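Local coordinates for succinyl-CoA:3-ketoacid coenzyme A transferase subunit B (Helicobacter pylori, PDB 3RRL), which transfers coenzyme A from succinyl-CoA to a 3-oxo acid, yielding a 3-oxoacyl-CoA and succinate, as subunit B of the enzyme, at residues R8-L13 against T27-E32; G124-V129 against P157-G162; G146-K151 against K198-F203. All coordinates share one frame; numbering follows the deposited sequence.

Contact 1: R8-L13 against T27-E32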
# COMPACT_ATOMS: atom_id res chain seq x y z
N ARG B 8 -16.66 -33.39 -0.36
CA ARG B 8 -17.61 -32.67 0.48
C ARG B 8 -17.20 -31.20 0.56
O ARG B 8 -18.04 -30.31 0.53
CB ARG B 8 -17.71 -33.30 1.87
CG ARG B 8 -18.61 -32.54 2.84
CD ARG B 8 -20.02 -32.34 2.28
NE ARG B 8 -20.85 -31.50 3.14
CZ ARG B 8 -20.81 -30.17 3.15
NH1 ARG B 8 -21.58 -29.48 3.97
NH2 ARG B 8 -19.99 -29.51 2.33
N ALA B 9 -15.90 -30.96 0.65
CA ALA B 9 -15.37 -29.60 0.65
C ALA B 9 -15.73 -28.87 -0.65
O ALA B 9 -16.01 -27.67 -0.63
CB ALA B 9 -13.86 -29.62 0.84
N ALA B 10 -15.72 -29.60 -1.76
CA ALA B 10 -16.00 -28.99 -3.06
C ALA B 10 -17.40 -28.39 -3.12
O ALA B 10 -17.65 -27.43 -3.83
CB ALA B 10 -15.82 -30.01 -4.18
N LYS B 11 -18.31 -28.98 -2.36
CA LYS B 11 -19.69 -28.51 -2.33
C LYS B 11 -19.81 -27.10 -1.76
O LYS B 11 -20.81 -26.42 -1.99
CB LYS B 11 -20.57 -29.48 -1.55
CG LYS B 11 -20.70 -30.86 -2.19
CD LYS B 11 -21.69 -31.73 -1.43
CE LYS B 11 -22.15 -32.91 -2.28
NZ LYS B 11 -21.01 -33.78 -2.71
N GLU B 12 -18.78 -26.67 -1.03
CA GLU B 12 -18.78 -25.33 -0.44
C GLU B 12 -18.41 -24.23 -1.44
O GLU B 12 -18.59 -23.04 -1.18
CB GLU B 12 -17.85 -25.29 0.78
CG GLU B 12 -18.26 -26.25 1.88
CD GLU B 12 -19.60 -25.88 2.51
OE1 GLU B 12 -19.79 -24.68 2.81
OE2 GLU B 12 -20.46 -26.77 2.68
N LEU B 13 -17.88 -24.63 -2.60
CA LEU B 13 -17.51 -23.66 -3.62
C LEU B 13 -18.71 -23.26 -4.45
O LEU B 13 -19.42 -24.10 -4.99
CB LEU B 13 -16.40 -24.20 -4.51
CG LEU B 13 -15.11 -24.57 -3.79
CD1 LEU B 13 -14.02 -24.86 -4.79
CD2 LEU B 13 -14.70 -23.43 -2.91
N THR B 27 -5.71 -27.89 -1.80
CA THR B 27 -5.40 -27.70 -3.21
C THR B 27 -6.15 -28.73 -4.06
O THR B 27 -6.54 -28.45 -5.18
CB THR B 27 -3.90 -27.81 -3.48
OG1 THR B 27 -3.41 -29.08 -3.02
CG2 THR B 27 -3.15 -26.70 -2.76
N LEU B 28 -6.37 -29.91 -3.50
CA LEU B 28 -7.06 -30.96 -4.24
C LEU B 28 -8.50 -30.61 -4.58
O LEU B 28 -9.07 -31.17 -5.52
CB LEU B 28 -6.98 -32.28 -3.47
CG LEU B 28 -5.56 -32.86 -3.49
CD1 LEU B 28 -5.53 -34.26 -2.92
CD2 LEU B 28 -5.01 -32.84 -4.92
N VAL B 29 -9.08 -29.68 -3.83
CA VAL B 29 -10.49 -29.32 -4.03
C VAL B 29 -10.73 -28.69 -5.39
O VAL B 29 -11.82 -28.81 -5.96
CB VAL B 29 -11.02 -28.38 -2.90
CG1 VAL B 29 -12.45 -27.95 -3.20
CG2 VAL B 29 -10.98 -29.09 -1.55
N ALA B 30 -9.72 -28.01 -5.92
CA ALA B 30 -9.84 -27.37 -7.23
C ALA B 30 -10.18 -28.39 -8.32
O ALA B 30 -10.88 -28.07 -9.28
CB ALA B 30 -8.56 -26.64 -7.58
N ASN B 31 -9.68 -29.61 -8.17
CA ASN B 31 -9.91 -30.65 -9.17
C ASN B 31 -11.37 -31.11 -9.26
O ASN B 31 -11.78 -31.67 -10.27
CB ASN B 31 -8.98 -31.84 -8.92
CG ASN B 31 -7.51 -31.45 -8.97
OD1 ASN B 31 -7.16 -30.42 -9.55
ND2 ASN B 31 -6.66 -32.27 -8.37
N GLU B 32 -12.14 -30.87 -8.22
CA GLU B 32 -13.53 -31.27 -8.19
C GLU B 32 -14.46 -30.24 -8.76
O GLU B 32 -15.66 -30.45 -8.84
CB GLU B 32 -13.94 -31.59 -6.76
CG GLU B 32 -13.04 -32.59 -6.08
CD GLU B 32 -13.03 -33.93 -6.77
OE1 GLU B 32 -14.02 -34.27 -7.42
OE2 GLU B 32 -12.02 -34.64 -6.66
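V29 reaches from residues 27-32 against A9, A10 and L13, on and just after the N-terminal helix, and carries most of this purely apolar contact; no hydrogen bond links the two segments. Its CG1 is anti to the backbone N (chi1 176°) and CG2 anti to the carbonyl carbon, a setting that sends the two methyls to different partners. CG1 lies against the backbone at A10, 3.7 Å from A10 CA, and also meets the methyl tip of L13, with V29 CG1 and L13 CD1 3.8 Å apart and the two side chains crossing at a slant. CG2 takes the other branch and rests on A9, 3.8 Å from A9 CB. The small alanines let this segment come close: the CA atoms of A10 and V29 are 5.6 Å apart. Residues 27-32 belong to the connection between the parallel, adjacent strands 18-21 and 39-42, a crossover in the alpha/beta fold, so the contact packs this connection onto the N-terminal helix. I138 of strand 134-138 touches both A9 and V29. E32 adds its CB, 3.6 Å from A10 CB, before its chain bends at chi2 (-62°) and leads away. Beyond the apolar patch, R8 grips E12 end-on, with R8 NH2 2.8 Å and R8 NH1 3.2 Å from E12 OE2, the oxygen lying in the guanidinium plane. Q166 NE2 also bonds E12 OE2, K134 pairs with E12 OE1, and R8 NE has a second acidic partner in E185.

Contact 2: G124-V129 against P157-G162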
# COMPACT_ATOMS: atom_id res chain seq x y z
N GLY B 124 1.16 -17.74 5.03
CA GLY B 124 0.00 -16.86 5.06
C GLY B 124 -1.21 -17.37 5.82
O GLY B 124 -2.26 -16.73 5.84
N ALA B 125 -1.08 -18.53 6.46
CA ALA B 125 -2.20 -19.16 7.16
C ALA B 125 -2.81 -18.28 8.26
O ALA B 125 -4.04 -18.21 8.41
CB ALA B 125 -1.79 -20.50 7.73
N MSE B 126 -1.97 -17.60 9.02
CA MSE B 126 -2.48 -16.72 10.07
C MSE B 126 -3.30 -15.55 9.52
O MSE B 126 -4.29 -15.16 10.12
CB MSE B 126 -1.35 -16.23 10.97
CG MSE B 126 -0.76 -17.33 11.81
SE MSE B 126 0.31 -16.61 13.24
CE MSE B 126 0.75 -18.27 14.16
N ASP B 127 -2.88 -15.01 8.38
CA ASP B 127 -3.61 -13.93 7.73
C ASP B 127 -4.96 -14.42 7.21
O ASP B 127 -6.00 -13.76 7.40
CB ASP B 127 -2.80 -13.33 6.58
CG ASP B 127 -1.56 -12.60 7.06
OD1 ASP B 127 -1.69 -11.42 7.44
OD2 ASP B 127 -0.46 -13.22 7.05
N LEU B 128 -4.94 -15.57 6.55
CA LEU B 128 -6.14 -16.12 5.93
C LEU B 128 -7.28 -16.46 6.92
O LEU B 128 -8.44 -16.15 6.63
CB LEU B 128 -5.79 -17.33 5.05
CG LEU B 128 -5.20 -16.97 3.68
CD1 LEU B 128 -4.19 -18.00 3.23
CD2 LEU B 128 -6.29 -16.78 2.62
N VAL B 129 -6.95 -17.05 8.07
CA VAL B 129 -7.97 -17.42 9.07
C VAL B 129 -8.77 -16.24 9.62
O VAL B 129 -9.93 -16.39 9.99
CB VAL B 129 -7.39 -18.22 10.29
CG1 VAL B 129 -6.89 -19.59 9.86
CG2 VAL B 129 -6.30 -17.44 11.01
N PRO B 157 0.69 -25.42 19.06
CA PRO B 157 0.64 -23.95 18.93
C PRO B 157 -0.47 -23.53 17.97
O PRO B 157 -0.60 -24.12 16.89
CB PRO B 157 2.01 -23.61 18.35
CG PRO B 157 2.90 -24.73 18.83
CD PRO B 157 2.04 -25.95 18.80
N LEU B 158 -1.25 -22.53 18.37
CA LEU B 158 -2.38 -22.08 17.58
C LEU B 158 -2.02 -21.31 16.31
O LEU B 158 -1.12 -20.46 16.32
CB LEU B 158 -3.31 -21.22 18.42
CG LEU B 158 -4.09 -21.92 19.52
CD1 LEU B 158 -5.32 -21.08 19.85
CD2 LEU B 158 -4.49 -23.32 19.08
N THR B 159 -2.72 -21.62 15.23
CA THR B 159 -2.70 -20.76 14.05
C THR B 159 -3.66 -19.58 14.26
O THR B 159 -3.40 -18.47 13.81
CB THR B 159 -3.12 -21.52 12.81
OG1 THR B 159 -2.26 -22.64 12.63
CG2 THR B 159 -3.05 -20.62 11.60
N GLY B 160 -4.76 -19.84 14.94
CA GLY B 160 -5.72 -18.80 15.27
C GLY B 160 -6.72 -19.27 16.31
O GLY B 160 -6.99 -20.47 16.43
N LYS B 161 -7.30 -18.32 17.04
CA LYS B 161 -8.26 -18.62 18.09
C LYS B 161 -9.68 -18.29 17.63
O LYS B 161 -9.94 -17.17 17.19
CB LYS B 161 -7.89 -17.82 19.34
CG LYS B 161 -8.57 -18.26 20.62
CD LYS B 161 -7.85 -17.67 21.84
CE LYS B 161 -8.74 -17.72 23.09
NZ LYS B 161 -9.39 -19.05 23.32
N GLY B 162 -10.58 -19.27 17.70
CA GLY B 162 -11.97 -19.08 17.31
C GLY B 162 -12.13 -18.59 15.88
O GLY B 162 -12.95 -17.72 15.59
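The first turn of helix 125-131 lies against the irregular chain at L158-G160, the CA atoms of M126 and T159 being 5.7 Å apart with no hydrogen bond between the segments. T159 is the central side chain of the contact. Its CG2 is anti to the backbone N and projects between two helix residues, 4.0 Å from M126 CG and 4.1 Å from A125 CB. OG1, turned instead beside the backbone N (chi1 -57°), is hydrogen-bonded to N111 OD1, which satisfies the polar branch of this buried side chain. M126, a selenomethionine, is extended beyond CG and runs slantwise across T159, past the carbonyls of T159 and L158: M126 CG lies 3.5 Å from T159 O, and the terminal CE of M126 reaches L158 O at 3.6 Å. One turn after A125, V129 places CG2 in the crowded position between its backbone N and carbonyl carbon, and this methyl, V129 CG2, comes within 4.2 Å of T159 O. V129 CG2 also lies 4.5 Å from G160 CA, where the lack of a side chain leaves it room. T159 and G160 both pair with L109 of strand 109-114, forming a classic beta bulge that presents the T159 side chain and carbonyl to the helix, while W112 NE1 of the same strand hydrogen-bonds L158 O, beside the M126 CE methyl. Around them, W112 touches M126 and T159, L98 of strand 95-98 lies against V129, and helix 81-89 meets D127 and L128 on another flank, where a second protein chain also hydrogen-bonds D127.

Contact 3: G146-K151 against K198-F203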
# COMPACT_ATOMS: atom_id res chain seq x y z
N GLY B 146 -4.38 -43.17 15.60
CA GLY B 146 -5.79 -43.38 15.82
C GLY B 146 -6.35 -42.45 16.89
O GLY B 146 -7.47 -42.65 17.38
N GLU B 147 -5.58 -41.42 17.23
CA GLU B 147 -5.99 -40.42 18.22
C GLU B 147 -6.79 -39.27 17.60
O GLU B 147 -6.50 -38.82 16.49
CB GLU B 147 -4.77 -39.88 18.96
CG GLU B 147 -4.05 -40.91 19.81
CD GLU B 147 -2.61 -40.52 20.10
OE1 GLU B 147 -2.20 -39.39 19.72
OE2 GLU B 147 -1.89 -41.34 20.71
N SER B 148 -7.78 -38.78 18.34
CA SER B 148 -8.65 -37.71 17.85
C SER B 148 -7.93 -36.39 17.60
O SER B 148 -7.16 -35.90 18.43
CB SER B 148 -9.81 -37.48 18.81
OG SER B 148 -10.66 -36.46 18.32
N LYS B 149 -8.17 -35.82 16.43
CA LYS B 149 -7.61 -34.51 16.10
C LYS B 149 -8.63 -33.39 16.35
O LYS B 149 -8.33 -32.21 16.19
CB LYS B 149 -7.08 -34.51 14.67
CG LYS B 149 -5.95 -35.51 14.47
CD LYS B 149 -5.63 -35.73 13.01
CE LYS B 149 -5.32 -34.42 12.31
NZ LYS B 149 -5.30 -34.59 10.83
N VAL B 150 -9.83 -33.78 16.77
CA VAL B 150 -10.87 -32.82 17.13
C VAL B 150 -10.98 -32.78 18.66
O VAL B 150 -11.47 -33.73 19.28
CB VAL B 150 -12.22 -33.21 16.52
CG1 VAL B 150 -13.23 -32.06 16.66
CG2 VAL B 150 -12.04 -33.62 15.06
N LYS B 151 -10.54 -31.67 19.26
CA LYS B 151 -10.23 -31.65 20.69
C LYS B 151 -10.99 -30.60 21.49
O LYS B 151 -11.60 -29.68 20.93
CB LYS B 151 -8.72 -31.48 20.88
CG LYS B 151 -7.89 -32.52 20.13
CD LYS B 151 -6.43 -32.49 20.54
CE LYS B 151 -6.16 -33.35 21.77
NZ LYS B 151 -6.13 -34.81 21.44
N LYS B 198 -14.98 -41.02 18.38
CA LYS B 198 -13.72 -40.53 17.85
C LYS B 198 -13.48 -39.03 18.08
O LYS B 198 -12.52 -38.47 17.56
CB LYS B 198 -13.56 -40.89 16.37
CG LYS B 198 -13.36 -42.38 16.13
CD LYS B 198 -12.86 -42.65 14.73
CE LYS B 198 -12.60 -44.13 14.51
NZ LYS B 198 -11.92 -44.38 13.20
N THR B 199 -14.36 -38.39 18.83
CA THR B 199 -14.25 -36.96 19.07
C THR B 199 -14.09 -36.64 20.56
O THR B 199 -14.92 -37.03 21.37
CB THR B 199 -15.48 -36.22 18.54
OG1 THR B 199 -15.62 -36.51 17.14
CG2 THR B 199 -15.32 -34.72 18.73
N GLU B 200 -13.02 -35.93 20.90
CA GLU B 200 -12.80 -35.47 22.26
C GLU B 200 -13.59 -34.19 22.55
O GLU B 200 -14.17 -34.04 23.63
CB GLU B 200 -11.32 -35.23 22.53
CG GLU B 200 -10.45 -36.45 22.30
CD GLU B 200 -8.97 -36.16 22.54
OE1 GLU B 200 -8.14 -37.06 22.31
OE2 GLU B 200 -8.65 -35.03 22.97
N ALA B 201 -13.62 -33.28 21.58
CA ALA B 201 -14.33 -32.02 21.74
C ALA B 201 -15.78 -32.27 22.12
O ALA B 201 -16.37 -33.26 21.70
CB ALA B 201 -14.25 -31.21 20.45
N GLU B 202 -16.34 -31.38 22.94
CA GLU B 202 -17.76 -31.43 23.26
C GLU B 202 -18.55 -30.70 22.19
O GLU B 202 -18.18 -29.59 21.79
CB GLU B 202 -18.03 -30.78 24.61
CG GLU B 202 -17.32 -31.44 25.78
CD GLU B 202 -17.35 -30.59 27.04
OE1 GLU B 202 -17.40 -29.34 26.93
OE2 GLU B 202 -17.33 -31.17 28.15
N PHE B 203 -19.64 -31.31 21.73
CA PHE B 203 -20.43 -30.70 20.67
C PHE B 203 -21.92 -30.98 20.84
O PHE B 203 -22.31 -31.92 21.52
CB PHE B 203 -19.96 -31.19 19.29
CG PHE B 203 -20.07 -32.68 19.10
CD1 PHE B 203 -21.18 -33.24 18.49
CD2 PHE B 203 -19.05 -33.52 19.53
CE1 PHE B 203 -21.28 -34.62 18.31
CE2 PHE B 203 -19.15 -34.90 19.35
CZ PHE B 203 -20.27 -35.44 18.73
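Strand 150-151, an outermost strand of the four-stranded mixed sheet, is tied here to the loop between helix 192-198 and strand 204-205 through V150, K151, E200 and A201. V150 O is the acceptor of a fork of backbone amides: A201 N bonds it at 3.2 Å with an N-H...O angle of 159°, and E200 N adds a weak bond. S148, with OG anti to its backbone N (chi1 -179°), sets this hydroxyl oxygen, S148 OG, 2.8 Å from K198 O and 3.0 Å from V150 O. On the apolar side V150 CG1 packs on A201 CB at 4.0 Å, and the T199 methyl crosses it at a slant. T199 OG1 turns elsewhere, to V195 O. At the solvent side K151 and E200 run alongside each other, pointing the same way, and close in a salt bridge. The extended E200 chain meets a lysine bent at chi3 and chi4, which swings K151 NZ over the carboxylate, 3.0 Å from E200 OE2 and 36° out of its plane.

How the contacts relate
The three contacts are separate, and none touches another. The centres of contact 1 and contact 2 are 21 Å apart, those of contact 1 and contact 3 24 Å. Contacts 1 and 2 lie on opposite sides of the chain's centre, yet helix 125-131 leads into strand 134-138, whose I138 lies against contact 1. Contacts 2 and 3 approach to about 9 Å between nearest atoms; their segments alternate along the chain, and both involve the four-stranded sheet, through strands 109-114 and 150-151. Contact 2 is the one beside the predicted active-site E43: the side chains of A125 and E43 are about 7 Å apart, and L128 touches E43. Contacts 1 and 3 lie away from it.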